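Local coordinates for uncharacterized metal-dependent hydrolase (Pyrococcus horikoshii, PDB 3IGH), which is of unknown specific function but belongs to the amidohydrolase family and probably hydrolyses carbon-nitrogen bonds other than peptide bonds, at residues A340-D345 against K381-F386; L24-G29 against F463-I468. All coordinates share one frame; numbering follows the deposited sequence. Where two conformers were deposited one is given.

Contact 1 is largely buried and joins two loops inside the barrel part of the chain, while contact 2 lies at the surface and ties a strand and turn near the N-terminus to a segment near the C-terminus. Their centres are 36 Å apart, they share no element, and contact 1 is nested within the long loop that contact 2 closes. Chemistry follows place. Contact 1 buries 541 Å² and combines paired backbone bonds with a salt bridge, an arginine methylene over an indole and a sulfate at its solvent-exposed end, by Lys381 and Asp345; contact 2 buries 208 Å² through a small apolar cluster, one backbone bond and a water, with the second subunit close by.

Contact 1 (A340-D345 against K381-F386). With SO4 (sulfate ion), chain G.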
ATOM      1  N   ALA A 340      29.825   1.802   0.223  1.00 24.91           N
ATOM      2  CA  ALA A 340      30.856   1.882  -0.827  1.00 26.63           C
ATOM      3  C   ALA A 340      32.136   2.533  -0.287  1.00 28.57           C
ATOM      4  O   ALA A 340      32.696   3.450  -0.894  1.00 30.05           O
ATOM      5  CB  ALA A 340      30.324   2.621  -2.065  1.00 29.02           C
ATOM      6  N   SER A 341      32.580   2.043   0.868  1.00 29.28           N
ATOM      7  CA  SER A 341      33.614   2.706   1.666  1.00 30.26           C
ATOM      8  C   SER A 341      35.004   2.654   1.039  1.00 31.89           C
ATOM      9  O   SER A 341      35.791   3.586   1.190  1.00 30.06           O
ATOM     10  CB  SER A 341      33.649   2.098   3.065  1.00 30.33           C
ATOM     11  OG  SER A 341      32.353   2.129   3.656  1.00 32.73           O
ATOM     12  N   LEU A 342      35.275   1.567   0.327  1.00 28.99           N
ATOM     13  CA  LEU A 342      36.545   1.343  -0.352  1.00 30.67           C
ATOM     14  C   LEU A 342      36.263   0.978  -1.805  1.00 33.55           C
ATOM     15  O   LEU A 342      35.735  -0.104  -2.081  1.00 36.53           O
ATOM     16  CB  LEU A 342      37.287   0.185   0.305  1.00 33.55           C
ATOM     17  CG  LEU A 342      38.257   0.402   1.459  1.00 48.30           C
ATOM     18  CD1 LEU A 342      39.037  -0.870   1.656  1.00 44.62           C
ATOM     19  CD2 LEU A 342      39.211   1.513   1.141  1.00 42.75           C
ATOM     20  N   VAL A 343      36.584   1.889  -2.717  1.00 31.02           N
ATOM     21  CA  VAL A 343      36.367   1.689  -4.151  1.00 35.68           C
ATOM     22  C   VAL A 343      37.692   1.898  -4.886  1.00 34.70           C
ATOM     23  O   VAL A 343      38.277   2.973  -4.795  1.00 34.97           O
ATOM     24  CB  VAL A 343      35.317   2.683  -4.714  1.00 40.08           C
ATOM     25  CG1 VAL A 343      35.146   2.505  -6.221  1.00 33.20           C
ATOM     26  CG2 VAL A 343      33.969   2.524  -3.995  1.00 25.95           C
ATOM     27  N   ARG A 344      38.155   0.875  -5.604  1.00 35.27           N
ATOM     28  CA  ARG A 344      39.405   0.954  -6.384  1.00 38.87           C
ATOM     29  C   ARG A 344      39.191   1.764  -7.659  1.00 37.35           C
ATOM     30  O   ARG A 344      38.057   1.889  -8.113  1.00 35.83           O
ATOM     31  CB  ARG A 344      39.882  -0.448  -6.767  1.00 33.82           C
ATOM     32  CG  ARG A 344      40.013  -1.435  -5.627  1.00 36.41           C
ATOM     33  CD  ARG A 344      40.674  -2.742  -6.097  1.00 38.64           C
ATOM     34  NE  ARG A 344      39.934  -3.351  -7.202  1.00 32.28           N
ATOM     35  CZ  ARG A 344      39.053  -4.342  -7.073  1.00 31.69           C
ATOM     36  NH1 ARG A 344      38.430  -4.800  -8.143  1.00 33.31           N
ATOM     37  NH2 ARG A 344      38.788  -4.877  -5.883  1.00 35.55           N
ATOM     38  N   ASP A 345      40.271   2.283  -8.252  1.00 41.62           N
ATOM     39  CA  ASP A 345      40.182   3.043  -9.515  1.00 42.22           C
ATOM     40  C   ASP A 345      39.495   2.245 -10.627  1.00 42.74           C
ATOM     41  O   ASP A 345      38.723   2.807 -11.404  1.00 43.04           O
ATOM     42  CB  ASP A 345      41.564   3.514 -10.011  1.00 46.41           C
ATOM     43  CG  ASP A 345      42.220   4.549  -9.095  1.00 64.61           C
ATOM     44  OD1 ASP A 345      43.292   5.070  -9.485  1.00 60.86           O
ATOM     45  OD2 ASP A 345      41.695   4.842  -7.994  1.00 54.14           O
ATOM     46  N   LYS A 381      43.560   6.254  -1.086  1.00 31.49           N
ATOM     47  CA  LYS A 381      42.854   6.900  -2.202  1.00 35.23           C
ATOM     48  C   LYS A 381      41.495   6.261  -2.522  1.00 34.57           C
ATOM     49  O   LYS A 381      40.654   6.878  -3.180  1.00 37.84           O
ATOM     50  CB  LYS A 381      43.732   6.932  -3.459  1.00 39.78           C
ATOM     51  CG  LYS A 381      44.165   5.563  -3.977  1.00 56.62           C
ATOM     52  CD  LYS A 381      44.930   5.687  -5.293  1.00 55.41           C
ATOM     53  CE  LYS A 381      45.892   4.519  -5.504  1.00 72.48           C
ATOM     54  NZ  LYS A 381      45.230   3.297  -6.039  1.00 81.93           N
ATOM     55  N   TRP A 382      41.282   5.041  -2.030  1.00 35.02           N
ATOM     56  CA  TRP A 382      40.027   4.321  -2.234  1.00 33.33           C
ATOM     57  C   TRP A 382      38.966   4.686  -1.202  1.00 36.63           C
ATOM     58  O   TRP A 382      37.799   4.325  -1.363  1.00 32.02           O
ATOM     59  CB  TRP A 382      40.235   2.814  -2.131  1.00 35.43           C
ATOM     60  CG  TRP A 382      41.238   2.182  -3.056  1.00 38.21           C
ATOM     61  CD1 TRP A 382      41.872   2.752  -4.128  1.00 37.76           C
ATOM     62  CD2 TRP A 382      41.682   0.825  -3.003  1.00 34.33           C
ATOM     63  NE1 TRP A 382      42.708   1.835  -4.723  1.00 39.90           N
ATOM     64  CE2 TRP A 382      42.609   0.644  -4.054  1.00 32.70           C
ATOM     65  CE3 TRP A 382      41.396  -0.257  -2.154  1.00 35.00           C
ATOM     66  CZ2 TRP A 382      43.249  -0.577  -4.285  1.00 37.83           C
ATOM     67  CZ3 TRP A 382      42.022  -1.471  -2.392  1.00 40.12           C
ATOM     68  CH2 TRP A 382      42.945  -1.616  -3.441  1.00 34.21           C
ATOM     69  N   VAL A 383      39.372   5.396  -0.151  1.00 35.36           N
ATOM     70  CA  VAL A 383      38.534   5.604   1.037  1.00 33.21           C
ATOM     71  C   VAL A 383      37.551   6.766   0.873  1.00 36.56           C
ATOM     72  O   VAL A 383      37.970   7.903   0.625  1.00 35.85           O
ATOM     73  CB  VAL A 383      39.412   5.831   2.310  1.00 32.31           C
ATOM     74  CG1 VAL A 383      38.556   6.166   3.515  1.00 35.16           C
ATOM     75  CG2 VAL A 383      40.250   4.608   2.611  1.00 30.28           C
ATOM     76  N   TYR A 384      36.253   6.472   1.026  1.00 32.99           N
ATOM     77  CA  TYR A 384      35.174   7.479   1.013  1.00 32.15           C
ATOM     78  C   TYR A 384      35.375   8.533  -0.071  1.00 33.21           C
ATOM     79  O   TYR A 384      35.379   9.748   0.198  1.00 34.22           O
ATOM     80  CB  TYR A 384      35.030   8.137   2.391  1.00 31.91           C
ATOM     81  CG  TYR A 384      34.665   7.166   3.502  1.00 33.24           C
ATOM     82  CD1 TYR A 384      33.581   6.284   3.374  1.00 28.88           C
ATOM     83  CD2 TYR A 384      35.383   7.149   4.690  1.00 32.47           C
ATOM     84  CE1 TYR A 384      33.260   5.394   4.410  1.00 30.31           C
ATOM     85  CE2 TYR A 384      35.073   6.276   5.705  1.00 37.91           C
ATOM     86  CZ  TYR A 384      34.019   5.399   5.564  1.00 35.39           C
ATOM     87  OH  TYR A 384      33.731   4.541   6.598  1.00 33.99           O
ATOM     88  N   ARG A 385      35.572   8.060  -1.295  1.00 30.22           N
ATOM     89  CA  ARG A 385      36.002   8.934  -2.392  1.00 30.02           C
ATOM     90  C   ARG A 385      34.819   9.598  -3.085  1.00 35.47           C
ATOM     91  O   ARG A 385      34.552   9.372  -4.270  1.00 34.75           O
ATOM     92  CB  ARG A 385      36.950   8.194  -3.363  1.00 33.90           C
ATOM     93  CG  ARG A 385      36.408   6.909  -3.995  1.00 34.81           C
ATOM     94  CD  ARG A 385      37.504   6.077  -4.656  1.00 34.15           C
ATOM     95  NE  ARG A 385      38.301   6.807  -5.642  1.00 32.79           N
ATOM     96  CZ  ARG A 385      39.236   6.256  -6.420  1.00 33.73           C
ATOM     97  NH1 ARG A 385      39.503   4.958  -6.347  1.00 31.58           N
ATOM     98  NH2 ARG A 385      39.908   7.009  -7.278  1.00 40.21           N
ATOM     99  N   PHE A 386      34.140  10.468  -2.337  1.00 35.27           N
ATOM    100  CA  PHE A 386      32.816  10.966  -2.731  1.00 35.50           C
ATOM    101  C   PHE A 386      32.804  11.800  -4.008  1.00 39.00           C
ATOM    102  O   PHE A 386      31.861  11.711  -4.790  1.00 35.01           O
ATOM    103  CB  PHE A 386      32.161  11.756  -1.596  1.00 32.05           C
ATOM    104  CG  PHE A 386      32.039  10.995  -0.305  1.00 32.91           C
ATOM    105  CD1 PHE A 386      32.227  11.651   0.909  1.00 31.42           C
ATOM    106  CD2 PHE A 386      31.740   9.631  -0.291  1.00 35.08           C
ATOM    107  CE1 PHE A 386      32.114  10.969   2.110  1.00 37.09           C
ATOM    108  CE2 PHE A 386      31.641   8.940   0.917  1.00 32.15           C
ATOM    109  CZ  PHE A 386      31.813   9.615   2.118  1.00 31.18           C
TER
HETATM  110  S   SO4 G   6      43.736   0.931  -8.323  0.75 62.14           S
HETATM  111  O1  SO4 G   6      43.069   1.882  -7.443  0.75 53.94           O
HETATM  112  O2  SO4 G   6      44.181  -0.223  -7.547  0.75 61.87           O
HETATM  113  O3  SO4 G   6      42.808   0.455  -9.352  0.75 57.96           O
HETATM  114  O4  SO4 G   6      44.880   1.592  -8.943  0.75 60.71           O
HETATM  115  O   HOH W   1      35.011   5.140  -1.483  1.00 30.52           O
HETATM  116  O   HOH W   2      32.219   2.263   6.240  1.00 38.38           O
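The backbones of Leu342 and Val383 form a single antiparallel bridge, a non-hydrogen-bonded pair flanked by two nearly straight bonds: Tyr384 N to Ser341 O (2.9 Å) and Val343 N to Trp382 O (3.0 Å). Leu342 CD2 touches Trp382 CB and, at 3.6 Å, Val383 CG2. Arg344 CG makes a CH-pi contact over one face, 3.5 Å from the centroid of the Trp382 six-membered ring and 7° off its normal; its guanidinium pairs with Asp346, Asp318 and Asp322. Arg385 CG lies between backbone N and carbonyl carbon (chi1 57°), and the chain bends at chi3 toward Asp345. In the salt bridge, Arg385 NH1 meets Asp345 OD2 (2.7 Å) nearly along its C-O axis while NH2 reaches that oxygen from above the carboxylate plane, the planes 57° apart. Arg385 NH1 also donates to Val343 O (2.8 Å), and both acceptors lie in the guanidinium plane, fixing its rotation; NE is held by Asp388. A sulfate, probably from the crystallisation liquor, accepts at O1 from Trp382 NE1 (2.7 Å) and Asp345 N (2.9 Å). In this amidohydrolase TIM barrel the loop after strand 336-337 (340-345) is clasped to the loop between helices 371-375 and 386-392, Arg385 N-capping the latter.

Contact 2 (L24-G29 against F463-I468); sequences LVISHG and FKAEYI
Ile26 packs its two branches against Ala465 CB, and its CD1 against Tyr467 CE2. Ile26 CG2 stands 3.7 Å from Ala465 CB, with CG1 almost as close to the same methyl, so that the small side chain of Ala465 is met by both branches. Ile26 CD1 reaches further along and comes 3.7 Å from Tyr467 CE2, approaching that ring obliquely. The first torsion of Ile26 (chi1 -59°) sets CG1 anti to the carbonyl carbon, beside the backbone N; CG2 is then the branch anti to N, which spreads the two branches over the alanine. An alanine in place of Ile26 would probably open a gap beside Ala465 CB and take away the support CD1 gives to Tyr467 CE2.

The backbone adds one bond: Ala465 N donates to Gly29 O at 2.8 Å, nearly straight at the hydrogen (170°) but reaching the oxygen from above the carbonyl plane. Lys464 CA also lies 3.3 Å from Gly29 O in a CA-H...O contact. Ala465 is the centre of an inverse gamma turn.

Strand 23-27 lies between strands 30-35 and 3-7 of a small mixed sheet, whereas strand 467-470 pairs with strand 58-68. The contact thus brings the two ends of the chain together, consistent with the small beta domain that amidohydrolases build from N- and C-terminal segments beside the barrel. Phe463 is joined by a backbone hydrogen bond to Val31 of strand 30-35.

On the polar side, a water 2.8 Å from Glu466 OE2 also makes a long 3.3 Å approach to Gly29 O. That carboxylate oxygen also makes a salt bridge to Arg255 and accepts a hydrogen bond from Asn230, while Lys203 makes a cation-pi contact with Tyr467. Ser27 and His28 pack against Ile32 and Gly462 of the second subunit.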
ATOM      1  N   LEU A  24       6.128  29.987  -4.402  1.00 43.11           N
ATOM      2  CA  LEU A  24       5.672  28.612  -4.609  1.00 46.28           C
ATOM      3  C   LEU A  24       4.170  28.532  -4.420  1.00 41.55           C
ATOM      4  O   LEU A  24       3.624  29.208  -3.557  1.00 42.94           O
ATOM      5  CB  LEU A  24       6.305  27.653  -3.590  1.00 45.47           C
ATOM      6  CG  LEU A  24       7.693  27.036  -3.731  1.00 50.32           C
ATOM      7  CD1 LEU A  24       7.871  25.993  -2.637  1.00 45.46           C
ATOM      8  CD2 LEU A  24       7.908  26.402  -5.091  1.00 42.39           C
ATOM      9  N   VAL A  25       3.505  27.700  -5.220  1.00 42.96           N
ATOM     10  CA  VAL A  25       2.116  27.330  -4.938  1.00 43.76           C
ATOM     11  C   VAL A  25       2.056  25.843  -4.642  1.00 40.43           C
ATOM     12  O   VAL A  25       2.581  25.036  -5.408  1.00 43.64           O
ATOM     13  CB  VAL A  25       1.142  27.680  -6.093  1.00 41.83           C
ATOM     14  CG1 VAL A  25      -0.292  27.376  -5.683  1.00 46.02           C
ATOM     15  CG2 VAL A  25       1.256  29.144  -6.465  1.00 49.99           C
ATOM     16  N   ILE A  26       1.422  25.494  -3.526  1.00 37.63           N
ATOM     17  CA  ILE A  26       1.312  24.112  -3.085  1.00 45.40           C
ATOM     18  C   ILE A  26      -0.148  23.671  -3.050  1.00 47.06           C
ATOM     19  O   ILE A  26      -1.004  24.341  -2.462  1.00 47.20           O
ATOM     20  CB  ILE A  26       1.953  23.902  -1.686  1.00 43.20           C
ATOM     21  CG1 ILE A  26       3.436  24.288  -1.711  1.00 45.54           C
ATOM     22  CG2 ILE A  26       1.784  22.450  -1.207  1.00 39.25           C
ATOM     23  CD1 ILE A  26       3.960  24.713  -0.361  1.00 47.27           C
ATOM     24  N   SER A  27      -0.416  22.539  -3.690  1.00 41.37           N
ATOM     25  CA  SER A  27      -1.728  21.917  -3.657  1.00 48.73           C
ATOM     26  C   SER A  27      -1.607  20.469  -3.203  1.00 44.57           C
ATOM     27  O   SER A  27      -0.916  19.685  -3.861  1.00 46.15           O
ATOM     28  CB  SER A  27      -2.352  21.961  -5.052  1.00 52.11           C
ATOM     29  OG  SER A  27      -3.586  21.272  -5.056  1.00 58.74           O
ATOM     30  N   HIS A  28      -2.287  20.142  -2.095  1.00 45.74           N
ATOM     31  CA  HIS A  28      -2.319  18.784  -1.532  0.50 48.74           C
ATOM     32  C   HIS A  28      -0.930  18.137  -1.408  1.00 50.54           C
ATOM     33  O   HIS A  28      -0.711  17.008  -1.871  1.00 47.40           O
ATOM     34  CB  HIS A  28      -3.284  17.882  -2.323  0.50 49.76           C
ATOM     35  CG  HIS A  28      -4.729  18.254  -2.165  0.50 56.58           C
ATOM     36  ND1 HIS A  28      -5.457  18.860  -3.166  0.50 51.30           N
ATOM     37  CD2 HIS A  28      -5.578  18.106  -1.119  0.50 53.90           C
ATOM     38  CE1 HIS A  28      -6.693  19.068  -2.745  0.50 54.76           C
ATOM     39  NE2 HIS A  28      -6.791  18.622  -1.505  0.50 44.67           N
ATOM     40  N   GLY A  29       0.004  18.866  -0.800  1.00 46.00           N
ATOM     41  CA  GLY A  29       1.350  18.360  -0.566  1.00 41.52           C
ATOM     42  C   GLY A  29       2.257  18.327  -1.779  1.00 41.67           C
ATOM     43  O   GLY A  29       3.343  17.763  -1.708  1.00 46.47           O
ATOM     44  N   PHE A 463       6.765  17.826  -7.868  1.00 44.11           N
ATOM     45  CA  PHE A 463       7.429  17.296  -6.682  1.00 43.30           C
ATOM     46  C   PHE A 463       6.594  17.512  -5.424  1.00 46.36           C
ATOM     47  O   PHE A 463       5.817  18.467  -5.345  1.00 41.55           O
ATOM     48  CB  PHE A 463       8.810  17.930  -6.515  1.00 41.71           C
ATOM     49  CG  PHE A 463       9.857  17.378  -7.450  1.00 39.13           C
ATOM     50  CD1 PHE A 463      10.009  17.886  -8.741  1.00 34.72           C
ATOM     51  CD2 PHE A 463      10.706  16.351  -7.033  1.00 34.84           C
ATOM     52  CE1 PHE A 463      10.986  17.375  -9.601  1.00 39.64           C
ATOM     53  CE2 PHE A 463      11.682  15.827  -7.880  1.00 34.78           C
ATOM     54  CZ  PHE A 463      11.826  16.340  -9.168  1.00 35.36           C
ATOM     55  N   LYS A 464       6.745  16.611  -4.451  1.00 37.22           N
ATOM     56  CA  LYS A 464       6.158  16.794  -3.124  1.00 38.80           C
ATOM     57  C   LYS A 464       6.753  18.043  -2.468  1.00 43.11           C
ATOM     58  O   LYS A 464       7.953  18.304  -2.584  1.00 36.66           O
ATOM     59  CB  LYS A 464       6.404  15.579  -2.221  1.00 37.98           C
ATOM     60  CG  LYS A 464       5.632  14.324  -2.616  1.00 45.66           C
ATOM     61  CD  LYS A 464       5.648  13.286  -1.493  1.00 43.48           C
ATOM     62  CE  LYS A 464       4.784  12.087  -1.857  1.00 65.76           C
ATOM     63  NZ  LYS A 464       4.504  11.198  -0.691  1.00 73.66           N
ATOM     64  N   ALA A 465       5.909  18.806  -1.781  1.00 35.52           N
ATOM     65  CA  ALA A 465       6.341  20.031  -1.110  1.00 38.86           C
ATOM     66  C   ALA A 465       6.926  19.721   0.264  1.00 35.59           C
ATOM     67  O   ALA A 465       6.338  20.057   1.302  1.00 37.58           O
ATOM     68  CB  ALA A 465       5.177  21.016  -0.995  1.00 37.52           C
ATOM     69  N   GLU A 466       8.079  19.062   0.262  1.00 34.62           N
ATOM     70  CA  GLU A 466       8.826  18.803   1.484  1.00 33.98           C
ATOM     71  C   GLU A 466       9.934  19.823   1.531  1.00 34.57           C
ATOM     72  O   GLU A 466      10.895  19.751   0.764  1.00 34.43           O
ATOM     73  CB  GLU A 466       9.427  17.387   1.501  1.00 37.87           C
ATOM     74  CG  GLU A 466       8.439  16.267   1.210  1.00 40.06           C
ATOM     75  CD  GLU A 466       7.437  16.028   2.323  1.00 46.27           C
ATOM     76  OE1 GLU A 466       7.466  16.737   3.346  1.00 51.22           O
ATOM     77  OE2 GLU A 466       6.614  15.110   2.172  1.00 42.16           O
ATOM     78  N   TYR A 467       9.781  20.791   2.419  1.00 34.13           N
ATOM     79  CA  TYR A 467      10.704  21.902   2.466  1.00 36.08           C
ATOM     80  C   TYR A 467      10.993  22.275   3.901  1.00 37.92           C
ATOM     81  O   TYR A 467      10.250  21.902   4.820  1.00 35.45           O
ATOM     82  CB  TYR A 467      10.143  23.105   1.674  1.00 35.60           C
ATOM     83  CG  TYR A 467       8.828  23.632   2.217  1.00 34.95           C
ATOM     84  CD1 TYR A 467       8.800  24.562   3.262  1.00 36.93           C
ATOM     85  CD2 TYR A 467       7.611  23.201   1.686  1.00 35.34           C
ATOM     86  CE1 TYR A 467       7.602  25.038   3.773  1.00 42.23           C
ATOM     87  CE2 TYR A 467       6.399  23.676   2.191  1.00 46.50           C
ATOM     88  CZ  TYR A 467       6.405  24.596   3.231  1.00 48.25           C
ATOM     89  OH  TYR A 467       5.219  25.075   3.741  1.00 49.86           O
ATOM     90  N   ILE A 468      12.083  23.009   4.093  1.00 34.19           N
ATOM     91  CA  ILE A 468      12.398  23.578   5.394  1.00 31.92           C
ATOM     92  C   ILE A 468      12.601  25.079   5.236  1.00 37.72           C
ATOM     93  O   ILE A 468      13.046  25.545   4.183  1.00 35.98           O
ATOM     94  CB  ILE A 468      13.616  22.883   6.087  1.00 37.01           C
ATOM     95  CG1 ILE A 468      14.859  22.865   5.193  1.00 35.66           C
ATOM     96  CG2 ILE A 468      13.258  21.445   6.470  1.00 46.72           C
ATOM     97  CD1 ILE A 468      16.040  22.084   5.793  1.00 37.12           C
TER
HETATM   98  O   HOH W   3       4.276  16.124   0.969  1.00 62.23           O